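PDB 2PP0: L-talarate/galactarate dehydratase from Salmonella typhimurium, which dehydrates L-talarate and galactarate to 5-keto-4-deoxy-D-glucarate, using a magnesium ion, and also epimerises L-talarate to galactarate. Local coordinates for residues A157-V162 with P342-L347; V333-S338 with M368-R373. All coordinates share one frame; numbering follows the deposited sequence.

Interaction 1: A157-V162 with P342-L347; sequences AHRDSV and PLEPWL
Arg159 reaches across to Pro345 and Glu344. CB starts toward the other segment with CG set between the backbone N and the carbonyl carbon (chi1 57°). CD comes within 3.9 Å of Pro345 CD. A bend at chi3 (65°) then turns the head group, so that NE lies 3.7 Å from Glu344 OE2, a long salt bridge with the guanidinium and carboxylate planes nearly perpendicular; Glu344 OE2 also pairs with Arg367. Pro345 CD sits over one face of the guanidinium, above its centre and 3.3 Å from CZ, the rigid, apolar proline ring presenting a CH2 to the flat cation. NH1 hydrogen-bonds to Tyr341 O. NH2 passes 3.4 Å from Leu343 O without a hydrogen bond to that atom. Nearby, Pro342 CA sits over one face of the His158 ring, 4.0 Å from the centroid, as a CH-pi contact. Val162 CG1, branched and apolar, packs 3.8 Å from Leu347 CB and 4.1 Å from Pro345 CG. Here strands 161-166 and 346-349, the first and last of the barrel, run parallel and close the modified TIM barrel, (beta/alpha)7beta, of the enolase superfamily.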
ATOM      1  N   ALA B 157      -6.659   1.255  10.150  1.00 27.99           N
ATOM      2  CA  ALA B 157      -8.025   1.714   9.985  1.00 29.25           C
ATOM      3  C   ALA B 157      -8.231   3.208  10.193  1.00 30.40           C
ATOM      4  O   ALA B 157      -7.463   3.874  10.889  1.00 29.88           O
ATOM      5  CB  ALA B 157      -8.938   0.937  10.927  1.00 29.61           C
ATOM      6  N   HIS B 158      -9.289   3.713   9.567  1.00 30.55           N
ATOM      7  CA  HIS B 158      -9.685   5.113   9.655  1.00 30.43           C
ATOM      8  C   HIS B 158     -11.004   5.147  10.415  1.00 30.33           C
ATOM      9  O   HIS B 158     -11.492   6.208  10.791  1.00 32.30           O
ATOM     10  CB  HIS B 158      -9.863   5.700   8.248  1.00 29.80           C
ATOM     11  CG  HIS B 158      -8.579   6.138   7.609  1.00 27.59           C
ATOM     12  ND1 HIS B 158      -7.946   7.316   7.946  1.00 30.07           N
ATOM     13  CD2 HIS B 158      -7.802   5.550   6.670  1.00 28.50           C
ATOM     14  CE1 HIS B 158      -6.834   7.434   7.240  1.00 29.49           C
ATOM     15  NE2 HIS B 158      -6.724   6.374   6.458  1.00 29.26           N
ATOM     16  N   ARG B 159     -11.579   3.969  10.642  1.00 29.51           N
ATOM     17  CA  ARG B 159     -12.841   3.855  11.372  1.00 30.95           C
ATOM     18  C   ARG B 159     -12.988   2.463  11.986  1.00 32.65           C
ATOM     19  O   ARG B 159     -12.382   1.502  11.504  1.00 33.40           O
ATOM     20  CB  ARG B 159     -14.024   4.163  10.445  1.00 31.21           C
ATOM     21  CG  ARG B 159     -14.108   3.294   9.185  1.00 28.43           C
ATOM     22  CD  ARG B 159     -15.093   3.894   8.178  1.00 28.62           C
ATOM     23  NE  ARG B 159     -14.637   5.191   7.671  1.00 28.26           N
ATOM     24  CZ  ARG B 159     -13.630   5.359   6.815  1.00 30.14           C
ATOM     25  NH1 ARG B 159     -12.960   4.310   6.348  1.00 26.68           N
ATOM     26  NH2 ARG B 159     -13.279   6.582   6.437  1.00 30.57           N
ATOM     27  N   ASP B 160     -13.788   2.364  13.047  1.00 33.04           N
ATOM     28  CA  ASP B 160     -14.009   1.098  13.749  1.00 35.39           C
ATOM     29  C   ASP B 160     -15.276   0.378  13.297  1.00 34.93           C
ATOM     30  O   ASP B 160     -15.538  -0.751  13.721  1.00 34.24           O
ATOM     31  CB  ASP B 160     -14.098   1.327  15.260  1.00 38.63           C
ATOM     32  CG  ASP B 160     -12.879   2.035  15.818  1.00 41.76           C
ATOM     33  OD1 ASP B 160     -11.744   1.587  15.542  1.00 42.48           O
ATOM     34  OD2 ASP B 160     -13.068   3.037  16.542  1.00 46.14           O
ATOM     35  N   SER B 161     -16.068   1.048  12.465  1.00 32.00           N
ATOM     36  CA  SER B 161     -17.300   0.483  11.931  1.00 32.36           C
ATOM     37  C   SER B 161     -17.573   1.158  10.585  1.00 31.63           C
ATOM     38  O   SER B 161     -17.023   2.224  10.302  1.00 31.26           O
ATOM     39  CB  SER B 161     -18.473   0.719  12.893  1.00 31.11           C
ATOM     40  OG  SER B 161     -18.758   2.097  13.045  1.00 33.85           O
ATOM     41  N   VAL B 162     -18.418   0.543   9.763  1.00 31.32           N
ATOM     42  CA  VAL B 162     -18.724   1.095   8.446  1.00 30.85           C
ATOM     43  C   VAL B 162     -20.224   1.178   8.164  1.00 30.85           C
ATOM     44  O   VAL B 162     -20.967   0.241   8.466  1.00 31.64           O
ATOM     45  CB  VAL B 162     -18.061   0.238   7.332  1.00 32.12           C
ATOM     46  CG1 VAL B 162     -18.373   0.821   5.956  1.00 30.99           C
ATOM     47  CG2 VAL B 162     -16.554   0.179   7.544  1.00 33.31           C
ATOM     48  N   PRO B 342      -9.558   6.029   3.290  1.00 32.58           N
ATOM     49  CA  PRO B 342      -9.522   7.385   3.845  1.00 32.79           C
ATOM     50  C   PRO B 342     -10.833   8.170   3.818  1.00 33.58           C
ATOM     51  O   PRO B 342     -11.132   8.887   4.768  1.00 33.58           O
ATOM     52  CB  PRO B 342      -8.405   8.054   3.047  1.00 32.53           C
ATOM     53  CG  PRO B 342      -8.468   7.356   1.728  1.00 34.96           C
ATOM     54  CD  PRO B 342      -8.648   5.911   2.137  1.00 33.39           C
ATOM     55  N   LEU B 343     -11.611   8.053   2.743  1.00 33.22           N
ATOM     56  CA  LEU B 343     -12.889   8.767   2.672  1.00 33.40           C
ATOM     57  C   LEU B 343     -13.998   7.845   3.187  1.00 33.98           C
ATOM     58  O   LEU B 343     -13.864   6.625   3.130  1.00 32.50           O
ATOM     59  CB  LEU B 343     -13.169   9.220   1.234  1.00 34.46           C
ATOM     60  CG  LEU B 343     -12.102  10.149   0.634  1.00 34.09           C
ATOM     61  CD1 LEU B 343     -12.568  10.660  -0.723  1.00 35.98           C
ATOM     62  CD2 LEU B 343     -11.843  11.326   1.573  1.00 35.94           C
ATOM     63  N   GLU B 344     -15.077   8.426   3.705  1.00 34.09           N
ATOM     64  CA  GLU B 344     -16.187   7.648   4.271  1.00 35.21           C
ATOM     65  C   GLU B 344     -16.824   6.724   3.222  1.00 34.76           C
ATOM     66  O   GLU B 344     -17.402   7.192   2.240  1.00 35.10           O
ATOM     67  CB  GLU B 344     -17.237   8.606   4.861  1.00 37.32           C
ATOM     68  CG  GLU B 344     -18.265   7.985   5.818  1.00 38.49           C
ATOM     69  CD  GLU B 344     -17.711   7.683   7.215  1.00 42.17           C
ATOM     70  OE1 GLU B 344     -16.926   8.496   7.744  1.00 43.27           O
ATOM     71  OE2 GLU B 344     -18.080   6.639   7.797  1.00 42.46           O
ATOM     72  N   PRO B 345     -16.722   5.395   3.424  1.00 33.07           N
ATOM     73  CA  PRO B 345     -17.269   4.384   2.514  1.00 31.93           C
ATOM     74  C   PRO B 345     -18.599   3.771   2.960  1.00 31.70           C
ATOM     75  O   PRO B 345     -19.112   4.070   4.039  1.00 30.66           O
ATOM     76  CB  PRO B 345     -16.170   3.341   2.497  1.00 31.33           C
ATOM     77  CG  PRO B 345     -15.827   3.277   3.968  1.00 31.04           C
ATOM     78  CD  PRO B 345     -15.810   4.759   4.397  1.00 31.88           C
ATOM     79  N   TRP B 346     -19.138   2.904   2.108  1.00 30.70           N
ATOM     80  CA  TRP B 346     -20.384   2.189   2.375  1.00 31.73           C
ATOM     81  C   TRP B 346     -20.127   0.689   2.231  1.00 33.12           C
ATOM     82  O   TRP B 346     -19.345   0.271   1.372  1.00 32.15           O
ATOM     83  CB  TRP B 346     -21.470   2.585   1.377  1.00 31.45           C
ATOM     84  CG  TRP B 346     -22.258   3.789   1.763  1.00 31.69           C
ATOM     85  CD1 TRP B 346     -22.015   5.083   1.407  1.00 31.99           C
ATOM     86  CD2 TRP B 346     -23.443   3.806   2.564  1.00 31.20           C
ATOM     87  NE1 TRP B 346     -22.980   5.906   1.933  1.00 32.67           N
ATOM     88  CE2 TRP B 346     -23.870   5.149   2.650  1.00 31.99           C
ATOM     89  CE3 TRP B 346     -24.187   2.816   3.219  1.00 31.17           C
ATOM     90  CZ2 TRP B 346     -25.012   5.529   3.363  1.00 31.91           C
ATOM     91  CZ3 TRP B 346     -25.325   3.192   3.929  1.00 30.54           C
ATOM     92  CH2 TRP B 346     -25.725   4.538   3.994  1.00 31.65           C
ATOM     93  N   LEU B 347     -20.786  -0.111   3.068  1.00 32.43           N
ATOM     94  CA  LEU B 347     -20.644  -1.566   3.024  1.00 32.86           C
ATOM     95  C   LEU B 347     -21.985  -2.156   2.592  1.00 31.92           C
ATOM     96  O   LEU B 347     -23.039  -1.729   3.059  1.00 31.97           O
ATOM     97  CB  LEU B 347     -20.254  -2.119   4.405  1.00 32.85           C
ATOM     98  CG  LEU B 347     -19.814  -3.592   4.475  1.00 34.26           C
ATOM     99  CD1 LEU B 347     -18.480  -3.749   3.775  1.00 33.68           C
ATOM    100  CD2 LEU B 347     -19.694  -4.046   5.930  1.00 34.07           C
TER

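Interaction 2: V333-S338 with M368-R373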
ATOM      1  N   VAL B 333     -15.013  -9.688   3.880  1.00 33.20           N
ATOM      2  CA  VAL B 333     -13.685  -9.228   3.496  1.00 31.64           C
ATOM      3  C   VAL B 333     -13.666  -7.710   3.331  1.00 30.73           C
ATOM      4  O   VAL B 333     -12.751  -7.034   3.809  1.00 31.10           O
ATOM      5  CB  VAL B 333     -13.230  -9.861   2.163  1.00 31.93           C
ATOM      6  CG1 VAL B 333     -11.894  -9.276   1.747  1.00 29.50           C
ATOM      7  CG2 VAL B 333     -13.130 -11.382   2.308  1.00 29.74           C
ATOM      8  N   HIS B 334     -14.678  -7.172   2.663  1.00 28.27           N
ATOM      9  CA  HIS B 334     -14.729  -5.737   2.420  1.00 28.41           C
ATOM     10  C   HIS B 334     -14.909  -4.849   3.651  1.00 27.54           C
ATOM     11  O   HIS B 334     -14.651  -3.647   3.582  1.00 25.70           O
ATOM     12  CB  HIS B 334     -15.806  -5.417   1.379  1.00 28.75           C
ATOM     13  CG  HIS B 334     -15.579  -6.085   0.057  1.00 29.75           C
ATOM     14  ND1 HIS B 334     -14.351  -6.095  -0.569  1.00 32.61           N
ATOM     15  CD2 HIS B 334     -16.422  -6.755  -0.763  1.00 29.82           C
ATOM     16  CE1 HIS B 334     -14.447  -6.744  -1.716  1.00 29.34           C
ATOM     17  NE2 HIS B 334     -15.693  -7.155  -1.857  1.00 32.12           N
ATOM     18  N   LEU B 335     -15.354  -5.415   4.770  1.00 27.70           N
ATOM     19  CA  LEU B 335     -15.512  -4.606   5.980  1.00 28.26           C
ATOM     20  C   LEU B 335     -14.139  -4.077   6.378  1.00 28.44           C
ATOM     21  O   LEU B 335     -13.986  -2.905   6.716  1.00 30.03           O
ATOM     22  CB  LEU B 335     -16.087  -5.430   7.136  1.00 29.07           C
ATOM     23  CG  LEU B 335     -16.111  -4.736   8.511  1.00 31.41           C
ATOM     24  CD1 LEU B 335     -17.048  -3.548   8.490  1.00 30.15           C
ATOM     25  CD2 LEU B 335     -16.555  -5.721   9.579  1.00 32.75           C
ATOM     26  N   HIS B 336     -13.140  -4.951   6.316  1.00 28.57           N
ATOM     27  CA  HIS B 336     -11.769  -4.602   6.674  1.00 29.15           C
ATOM     28  C   HIS B 336     -11.147  -3.622   5.692  1.00 29.28           C
ATOM     29  O   HIS B 336     -10.456  -2.687   6.093  1.00 26.73           O
ATOM     30  CB  HIS B 336     -10.908  -5.866   6.730  1.00 29.71           C
ATOM     31  CG  HIS B 336     -11.357  -6.855   7.760  1.00 32.41           C
ATOM     32  ND1 HIS B 336     -11.079  -6.711   9.101  1.00 31.57           N
ATOM     33  CD2 HIS B 336     -12.106  -7.979   7.648  1.00 32.01           C
ATOM     34  CE1 HIS B 336     -11.639  -7.701   9.773  1.00 33.70           C
ATOM     35  NE2 HIS B 336     -12.268  -8.485   8.915  1.00 33.37           N
ATOM     36  N   LEU B 337     -11.387  -3.848   4.402  1.00 26.96           N
ATOM     37  CA  LEU B 337     -10.836  -2.991   3.363  1.00 26.29           C
ATOM     38  C   LEU B 337     -11.465  -1.600   3.383  1.00 25.90           C
ATOM     39  O   LEU B 337     -10.769  -0.597   3.236  1.00 25.18           O
ATOM     40  CB  LEU B 337     -11.029  -3.646   1.982  1.00 27.21           C
ATOM     41  CG  LEU B 337     -10.375  -5.029   1.833  1.00 27.81           C
ATOM     42  CD1 LEU B 337     -10.677  -5.624   0.455  1.00 29.74           C
ATOM     43  CD2 LEU B 337      -8.873  -4.891   2.036  1.00 30.51           C
ATOM     44  N   SER B 338     -12.781  -1.534   3.562  1.00 25.41           N
ATOM     45  CA  SER B 338     -13.449  -0.242   3.593  1.00 27.52           C
ATOM     46  C   SER B 338     -13.057   0.536   4.857  1.00 28.24           C
ATOM     47  O   SER B 338     -12.974   1.762   4.835  1.00 28.81           O
ATOM     48  CB  SER B 338     -14.967  -0.429   3.520  1.00 29.02           C
ATOM     49  OG  SER B 338     -15.417  -1.280   4.553  1.00 33.92           O
ATOM     50  N   MET B 368     -21.777  -1.507  10.459  1.00 32.31           N
ATOM     51  CA  MET B 368     -21.296  -2.854  10.739  1.00 33.65           C
ATOM     52  C   MET B 368     -19.988  -2.655  11.507  1.00 33.95           C
ATOM     53  O   MET B 368     -19.106  -1.908  11.071  1.00 34.47           O
ATOM     54  CB  MET B 368     -21.067  -3.634   9.434  1.00 33.56           C
ATOM     55  CG  MET B 368     -21.152  -5.161   9.578  1.00 36.04           C
ATOM     56  SD  MET B 368     -22.774  -5.799  10.163  1.00 31.08           S
ATOM     57  CE  MET B 368     -23.589  -6.166   8.602  1.00 37.25           C
ATOM     58  N   TRP B 369     -19.872  -3.307  12.659  1.00 33.01           N
ATOM     59  CA  TRP B 369     -18.690  -3.156  13.495  1.00 33.11           C
ATOM     60  C   TRP B 369     -17.614  -4.204  13.315  1.00 32.53           C
ATOM     61  O   TRP B 369     -17.902  -5.383  13.120  1.00 32.77           O
ATOM     62  CB  TRP B 369     -19.103  -3.108  14.969  1.00 34.62           C
ATOM     63  CG  TRP B 369     -19.816  -1.852  15.313  1.00 35.37           C
ATOM     64  CD1 TRP B 369     -21.089  -1.507  14.963  1.00 35.86           C
ATOM     65  CD2 TRP B 369     -19.267  -0.725  15.998  1.00 35.95           C
ATOM     66  NE1 TRP B 369     -21.363  -0.229  15.384  1.00 36.63           N
ATOM     67  CE2 TRP B 369     -20.260   0.274  16.022  1.00 35.86           C
ATOM     68  CE3 TRP B 369     -18.025  -0.459  16.592  1.00 37.04           C
ATOM     69  CZ2 TRP B 369     -20.054   1.520  16.618  1.00 37.25           C
ATOM     70  CZ3 TRP B 369     -17.819   0.781  17.186  1.00 37.11           C
ATOM     71  CH2 TRP B 369     -18.831   1.754  17.193  1.00 36.95           C
ATOM     72  N   ILE B 370     -16.362  -3.756  13.380  1.00 31.75           N
ATOM     73  CA  ILE B 370     -15.220  -4.653  13.254  1.00 30.84           C
ATOM     74  C   ILE B 370     -15.011  -5.279  14.627  1.00 32.22           C
ATOM     75  O   ILE B 370     -14.854  -4.563  15.622  1.00 30.77           O
ATOM     76  CB  ILE B 370     -13.942  -3.877  12.866  1.00 32.02           C
ATOM     77  CG1 ILE B 370     -14.151  -3.148  11.535  1.00 31.53           C
ATOM     78  CG2 ILE B 370     -12.764  -4.831  12.771  1.00 30.88           C
ATOM     79  CD1 ILE B 370     -12.970  -2.286  11.131  1.00 31.74           C
ATOM     80  N   SER B 371     -15.017  -6.605  14.688  1.00 32.58           N
ATOM     81  CA  SER B 371     -14.831  -7.292  15.959  1.00 32.34           C
ATOM     82  C   SER B 371     -13.349  -7.362  16.303  1.00 33.28           C
ATOM     83  O   SER B 371     -12.491  -6.975  15.505  1.00 32.21           O
ATOM     84  CB  SER B 371     -15.418  -8.705  15.905  1.00 32.61           C
ATOM     85  OG  SER B 371     -14.585  -9.583  15.168  1.00 32.38           O
ATOM     86  N   ASP B 372     -13.053  -7.857  17.497  1.00 31.99           N
ATOM     87  CA  ASP B 372     -11.676  -7.980  17.949  1.00 32.89           C
ATOM     88  C   ASP B 372     -11.016  -9.240  17.399  1.00 31.97           C
ATOM     89  O   ASP B 372      -9.832  -9.471  17.626  1.00 32.86           O
ATOM     90  CB  ASP B 372     -11.633  -8.006  19.476  1.00 35.99           C
ATOM     91  CG  ASP B 372     -12.297  -9.241  20.052  1.00 38.72           C
ATOM     92  OD1 ASP B 372     -13.467  -9.514  19.705  1.00 42.98           O
ATOM     93  OD2 ASP B 372     -11.650  -9.942  20.850  1.00 43.20           O
ATOM     94  N   ARG B 373     -11.776 -10.061  16.680  1.00 30.95           N
ATOM     95  CA  ARG B 373     -11.213 -11.286  16.113  1.00 31.13           C
ATOM     96  C   ARG B 373     -10.085 -10.949  15.134  1.00 31.17           C
ATOM     97  O   ARG B 373     -10.142  -9.937  14.441  1.00 31.64           O
ATOM     98  CB  ARG B 373     -12.318 -12.104  15.430  1.00 32.26           C
ATOM     99  CG  ARG B 373     -13.370 -12.637  16.416  1.00 34.30           C
ATOM    100  CD  ARG B 373     -14.319 -13.653  15.777  1.00 36.22           C
ATOM    101  NE  ARG B 373     -15.202 -13.049  14.781  1.00 39.14           N
ATOM    102  CZ  ARG B 373     -16.233 -12.261  15.068  1.00 40.83           C
ATOM    103  NH1 ARG B 373     -16.529 -11.980  16.331  1.00 41.99           N
ATOM    104  NH2 ARG B 373     -16.964 -11.741  14.093  1.00 40.53           N
TER
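Leu335 packs against Met368 and Ile370, where helix 331-339, the last helix of the (beta/alpha)7beta barrel, meets the end of strand 367-369 and the loop that follows. With CG anti to the backbone N (chi1 172°), the leucine fork extends from the helix and divides its work. CD1 touches Met368 CB and lies 3.7 Å from Met368 O. CD2 lies 3.8 Å from Trp369 O. CG meets Ile370 CG1 at 3.9 Å. Leucine suits this place because its two methyls can spread over successive residues, CD1 at Met368 and CD2 at the Trp369 carbonyl, while the long, flexible methionine touches with its CB and bends its chain away. Ile370 uses its second branch as well, CG2 standing 4.3 Å from His336 CE1.

In the next shell Val162 and Leu347 join Leu335, continuing the apolar layer between helix and sheet. The buried imidazole of His336 is held by both nitrogens: ND1 bonds to the backbone N of Ala152 and NE2 to the carbonyl O of Leu376, consistent with a neutral ring carrying its proton on NE2. Further along the loop, Arg373 NH1 hydrogen-bonds to Asn17 OD1 of the second subunit. The loop itself turns at Ser371, whose OG accepts from Arg373 N at 3.2 Å in an ST turn and also lies over the centre of one face of the Arg373 guanidinium.

Both interactions reach one mixed sheet, in which strand 161-166 of interaction 1 lies beside strand 367-369 of interaction 2 and is flanked on its other side by strand 346-349. Their centres are about 9 Å apart, and the backbones join directly: Val162 O lies 2.8 Å from Met368 N, and Asp160 O 3.1 Å from Ile370 N, both probable hydrogen bonds. Helix 331-339 leads along the chain into strand 346-349, and Arg159 NH1 packs 3.0 Å from Ser338 O. Neither contact contains a catalytic residue, but strand 346-349 carries the substrate-binding Glu348. Measured between side chains, Leu347 is about 6 Å from Glu348 and Met368 about 9 Å. Both contacts also touch the second subunit.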